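Local coordinates for protein GH26A (Muricauda sp. MAR_2010_75, PDB 6Q75) that probably hydrolyses beta-linked polysaccharides such as beta-mannans, as a glycoside hydrolase of family 26, at residues T77-N82 with E89-E94. Numbering follows the deposited sequence.
Sequences TDFYWN and ERIVKE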
ATOM      1  N   THR A  77       5.832  -3.325  -5.178  1.00 18.64           N
ATOM      2  CA  THR A  77       6.508  -4.417  -4.474  1.00 20.72           C
ATOM      3  C   THR A  77       6.579  -4.027  -2.997  1.00 17.01           C
ATOM      4  O   THR A  77       5.806  -3.176  -2.537  1.00 16.08           O
ATOM      5  CB  THR A  77       7.862  -4.787  -5.127  1.00 22.00           C
ATOM      6  OG1 THR A  77       8.345  -6.031  -4.555  1.00 20.74           O
ATOM      7  CG2 THR A  77       8.913  -3.682  -4.974  1.00 23.49           C
ATOM      8  N   ASP A  78       7.460  -4.703  -2.243  1.00 17.36           N
ATOM      9  CA  ASP A  78       7.351  -4.823  -0.788  1.00 20.38           C
ATOM     10  C   ASP A  78       8.758  -4.859  -0.207  1.00 20.69           C
ATOM     11  O   ASP A  78       9.629  -5.559  -0.738  1.00 20.03           O
ATOM     12  CB  ASP A  78       6.552  -6.109  -0.484  1.00 17.36           C
ATOM     13  CG  ASP A  78       6.380  -6.451   0.997  1.00 18.54           C
ATOM     14  OD1 ASP A  78       6.770  -5.718   1.936  1.00 17.91           O
ATOM     15  OD2 ASP A  78       5.730  -7.509   1.214  1.00 20.29           O
ATOM     16  N   PHE A  79       8.985  -4.100   0.862  1.00 19.82           N
ATOM     17  CA  PHE A  79      10.295  -4.063   1.495  1.00 21.42           C
ATOM     18  C   PHE A  79      10.567  -5.272   2.393  1.00 22.25           C
ATOM     19  O   PHE A  79      11.648  -5.357   2.992  1.00 22.53           O
ATOM     20  CB  PHE A  79      10.442  -2.774   2.303  1.00 20.22           C
ATOM     21  CG  PHE A  79      10.907  -1.593   1.490  1.00 20.64           C
ATOM     22  CD1 PHE A  79      12.257  -1.432   1.171  1.00 22.43           C
ATOM     23  CD2 PHE A  79      10.010  -0.622   1.076  1.00 21.76           C
ATOM     24  CE1 PHE A  79      12.698  -0.352   0.425  1.00 24.06           C
ATOM     25  CE2 PHE A  79      10.445   0.493   0.337  1.00 23.22           C
ATOM     26  CZ  PHE A  79      11.797   0.626   0.016  1.00 25.18           C
ATOM     27  N   TYR A  80       9.623  -6.205   2.483  1.00 19.10           N
ATOM     28  CA  TYR A  80       9.744  -7.377   3.345  1.00 19.70           C
ATOM     29  C   TYR A  80      11.132  -8.013   3.290  1.00 23.09           C
ATOM     30  O   TYR A  80      11.550  -8.549   2.258  1.00 24.21           O
ATOM     31  CB  TYR A  80       8.684  -8.406   2.945  1.00 19.17           C
ATOM     32  CG  TYR A  80       8.557  -9.604   3.858  1.00 19.99           C
ATOM     33  CD1 TYR A  80       9.093  -9.608   5.151  1.00 21.96           C
ATOM     34  CD2 TYR A  80       7.857 -10.730   3.441  1.00 21.90           C
ATOM     35  CE1 TYR A  80       8.950 -10.738   5.981  1.00 22.73           C
ATOM     36  CE2 TYR A  80       7.721 -11.839   4.253  1.00 22.57           C
ATOM     37  CZ  TYR A  80       8.255 -11.841   5.519  1.00 23.79           C
ATOM     38  OH  TYR A  80       8.099 -12.973   6.315  1.00 26.53           O
ATOM     39  N   TRP A  81      11.852  -7.959   4.403  1.00 23.51           N
ATOM     40  CA  TRP A  81      13.161  -8.593   4.496  1.00 24.32           C
ATOM     41  C   TRP A  81      12.930 -10.013   5.001  1.00 24.69           C
ATOM     42  O   TRP A  81      12.999 -10.306   6.195  1.00 24.27           O
ATOM     43  CB  TRP A  81      14.064  -7.786   5.421  1.00 23.80           C
ATOM     44  CG  TRP A  81      15.451  -8.214   5.489  1.00 25.17           C
ATOM     45  CD1 TRP A  81      15.983  -9.440   5.166  1.00 27.99           C
ATOM     46  CD2 TRP A  81      16.529  -7.419   5.966  1.00 27.71           C
ATOM     47  NE1 TRP A  81      17.346  -9.439   5.412  1.00 28.40           N
ATOM     48  CE2 TRP A  81      17.697  -8.210   5.906  1.00 29.26           C
ATOM     49  CE3 TRP A  81      16.620  -6.110   6.436  1.00 28.80           C
ATOM     50  CZ2 TRP A  81      18.949  -7.725   6.306  1.00 28.91           C
ATOM     51  CZ3 TRP A  81      17.872  -5.629   6.840  1.00 31.31           C
ATOM     52  CH2 TRP A  81      19.010  -6.439   6.761  1.00 31.26           C
ATOM     53  N   ASN A  82      12.610 -10.906   4.066  1.00 23.64           N
ATOM     54  CA  ASN A  82      12.320 -12.286   4.432  1.00 23.70           C
ATOM     55  C   ASN A  82      13.458 -13.241   4.123  1.00 27.34           C
ATOM     56  O   ASN A  82      13.409 -14.385   4.575  1.00 28.08           O
ATOM     57  CB  ASN A  82      11.055 -12.778   3.705  1.00 23.83           C
ATOM     58  CG  ASN A  82      11.219 -12.765   2.201  1.00 25.12           C
ATOM     59  OD1 ASN A  82      11.591 -11.750   1.607  1.00 26.59           O
ATOM     60  ND2 ASN A  82      10.908 -13.881   1.570  1.00 26.42           N
ATOM     61  N   GLU A  89      18.074  -2.268  -1.898  1.00 26.91           N
ATOM     62  CA  GLU A  89      18.787  -1.803  -3.090  1.00 30.10           C
ATOM     63  C   GLU A  89      18.175  -2.374  -4.371  1.00 29.32           C
ATOM     64  O   GLU A  89      18.029  -1.664  -5.376  1.00 28.89           O
ATOM     65  CB  GLU A  89      20.268  -2.146  -2.974  1.00 35.03           C
ATOM     66  CG  GLU A  89      21.003  -1.133  -2.099  1.00 40.58           C
ATOM     67  CD  GLU A  89      22.519  -1.285  -2.121  1.00 50.24           C
ATOM     68  OE1 GLU A  89      23.093  -1.654  -1.071  1.00 53.42           O
ATOM     69  OE2 GLU A  89      23.141  -1.016  -3.175  1.00 54.74           O
ATOM     70  N   ARG A  90      17.811  -3.658  -4.352  1.00 27.07           N
ATOM     71  CA  ARG A  90      17.189  -4.274  -5.523  1.00 28.13           C
ATOM     72  C   ARG A  90      15.833  -3.632  -5.834  1.00 25.72           C
ATOM     73  O   ARG A  90      15.484  -3.434  -7.004  1.00 25.23           O
ATOM     74  CB  ARG A  90      17.042  -5.779  -5.280  1.00 27.51           C
ATOM     75  CG  ARG A  90      16.367  -6.558  -6.383  1.00 28.07           C
ATOM     76  CD  ARG A  90      16.436  -8.074  -6.116  1.00 27.44           C
ATOM     77  NE  ARG A  90      15.631  -8.506  -4.963  1.00 27.96           N
ATOM     78  CZ  ARG A  90      16.142  -8.856  -3.780  1.00 28.88           C
ATOM     79  NH1 ARG A  90      17.459  -8.815  -3.580  1.00 28.22           N
ATOM     80  NH2 ARG A  90      15.342  -9.232  -2.785  1.00 27.73           N
ATOM     81  N   ILE A  91      15.056  -3.322  -4.796  1.00 24.39           N
ATOM     82  CA  ILE A  91      13.762  -2.664  -4.969  1.00 23.46           C
ATOM     83  C   ILE A  91      13.956  -1.271  -5.551  1.00 24.71           C
ATOM     84  O   ILE A  91      13.251  -0.853  -6.477  1.00 24.97           O
ATOM     85  CB  ILE A  91      13.031  -2.586  -3.616  1.00 22.38           C
ATOM     86  CG1 ILE A  91      12.644  -3.975  -3.133  1.00 22.70           C
ATOM     87  CG2 ILE A  91      11.836  -1.617  -3.668  1.00 21.31           C
ATOM     88  CD1 ILE A  91      12.329  -3.991  -1.653  1.00 22.09           C
ATOM     89  N   VAL A  92      14.919  -0.526  -5.013  1.00 24.04           N
ATOM     90  CA  VAL A  92      15.092   0.852  -5.463  1.00 25.54           C
ATOM     91  C   VAL A  92      15.479   0.880  -6.930  1.00 27.38           C
ATOM     92  O   VAL A  92      14.957   1.691  -7.716  1.00 25.30           O
ATOM     93  CB  VAL A  92      16.140   1.575  -4.597  1.00 26.53           C
ATOM     94  CG1 VAL A  92      16.562   2.869  -5.289  1.00 25.87           C
ATOM     95  CG2 VAL A  92      15.582   1.876  -3.225  1.00 28.12           C
ATOM     96  N   LYS A  93      16.378  -0.021  -7.333  1.00 26.81           N
ATOM     97  CA  LYS A  93      16.842  -0.027  -8.715  1.00 26.32           C
ATOM     98  C   LYS A  93      15.701  -0.322  -9.670  1.00 26.60           C
ATOM     99  O   LYS A  93      15.603   0.291 -10.737  1.00 26.03           O
ATOM    100  CB  LYS A  93      17.951  -1.060  -8.910  1.00 31.58           C
ATOM    101  CG  LYS A  93      18.625  -0.987 -10.285  1.00 35.44           C
ATOM    102  N   GLU A  94      14.825  -1.243  -9.304  1.00 24.77           N
ATOM    103  CA  GLU A  94      13.732  -1.530 -10.223  1.00 27.01           C
ATOM    104  C   GLU A  94      12.644  -0.465 -10.147  1.00 27.03           C
ATOM    105  O   GLU A  94      12.023  -0.160 -11.171  1.00 24.93           O
ATOM    106  CB  GLU A  94      13.176  -2.935  -9.966  1.00 26.24           C
ATOM    107  CG  GLU A  94      12.057  -3.298 -10.945  1.00 26.07           C
ATOM    108  CD  GLU A  94      12.579  -3.609 -12.344  1.00 31.00           C
ATOM    109  OE1 GLU A  94      13.811  -3.621 -12.545  1.00 35.14           O
ATOM    110  OE2 GLU A  94      11.755  -3.854 -13.256  1.00 32.91           O
TER
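Ile91 of helix 88-100 points its side chain at Thr77 and Phe79, where strand 74-78 ends. Its CG2, held anti to the backbone N, meets the methyl CG2 of Thr77 at 3.8 Å. Ile91 CG2 also sits 4.3 Å above the plane of the Phe79 ring, offset toward the rim. The CG1-CD1 branch, with CG1 beside the backbone N (chi1 -67°), puts its methyl against the backbone at Asp78 and Phe79. Ile91 CD1 makes a close van der Waals contact with the carbonyl oxygen O of Asp78, at 3.3 Å. That oxygen accepts a hydrogen bond from Asn54 ND2. The same methyl meets the Phe79 ring obliquely, with Ile91 CD1 3.8 Å from Phe79 CD1. Strand 74-78 and helix 88-100 are the first two elements of a beta-alpha-beta unit in the (beta/alpha)8 barrel of this family, completed by strand 104-108. Leu107 of that last strand also touches Thr77, Phe79 and Ile91. Replacing Ile91 with alanine removes both branches and would probably open a gap between the Thr77 methyl, the Phe79 ring and the helix. The polar groups have partners outside the two segments: Thr77 OG1 bonds Ser52 O, and Asp78 OD2 bonds His110 ND1. Asp78 OD1 accepts from Tyr80 N at 2.9 Å, forming an Asx turn; the donor lies well above the carboxylate plane.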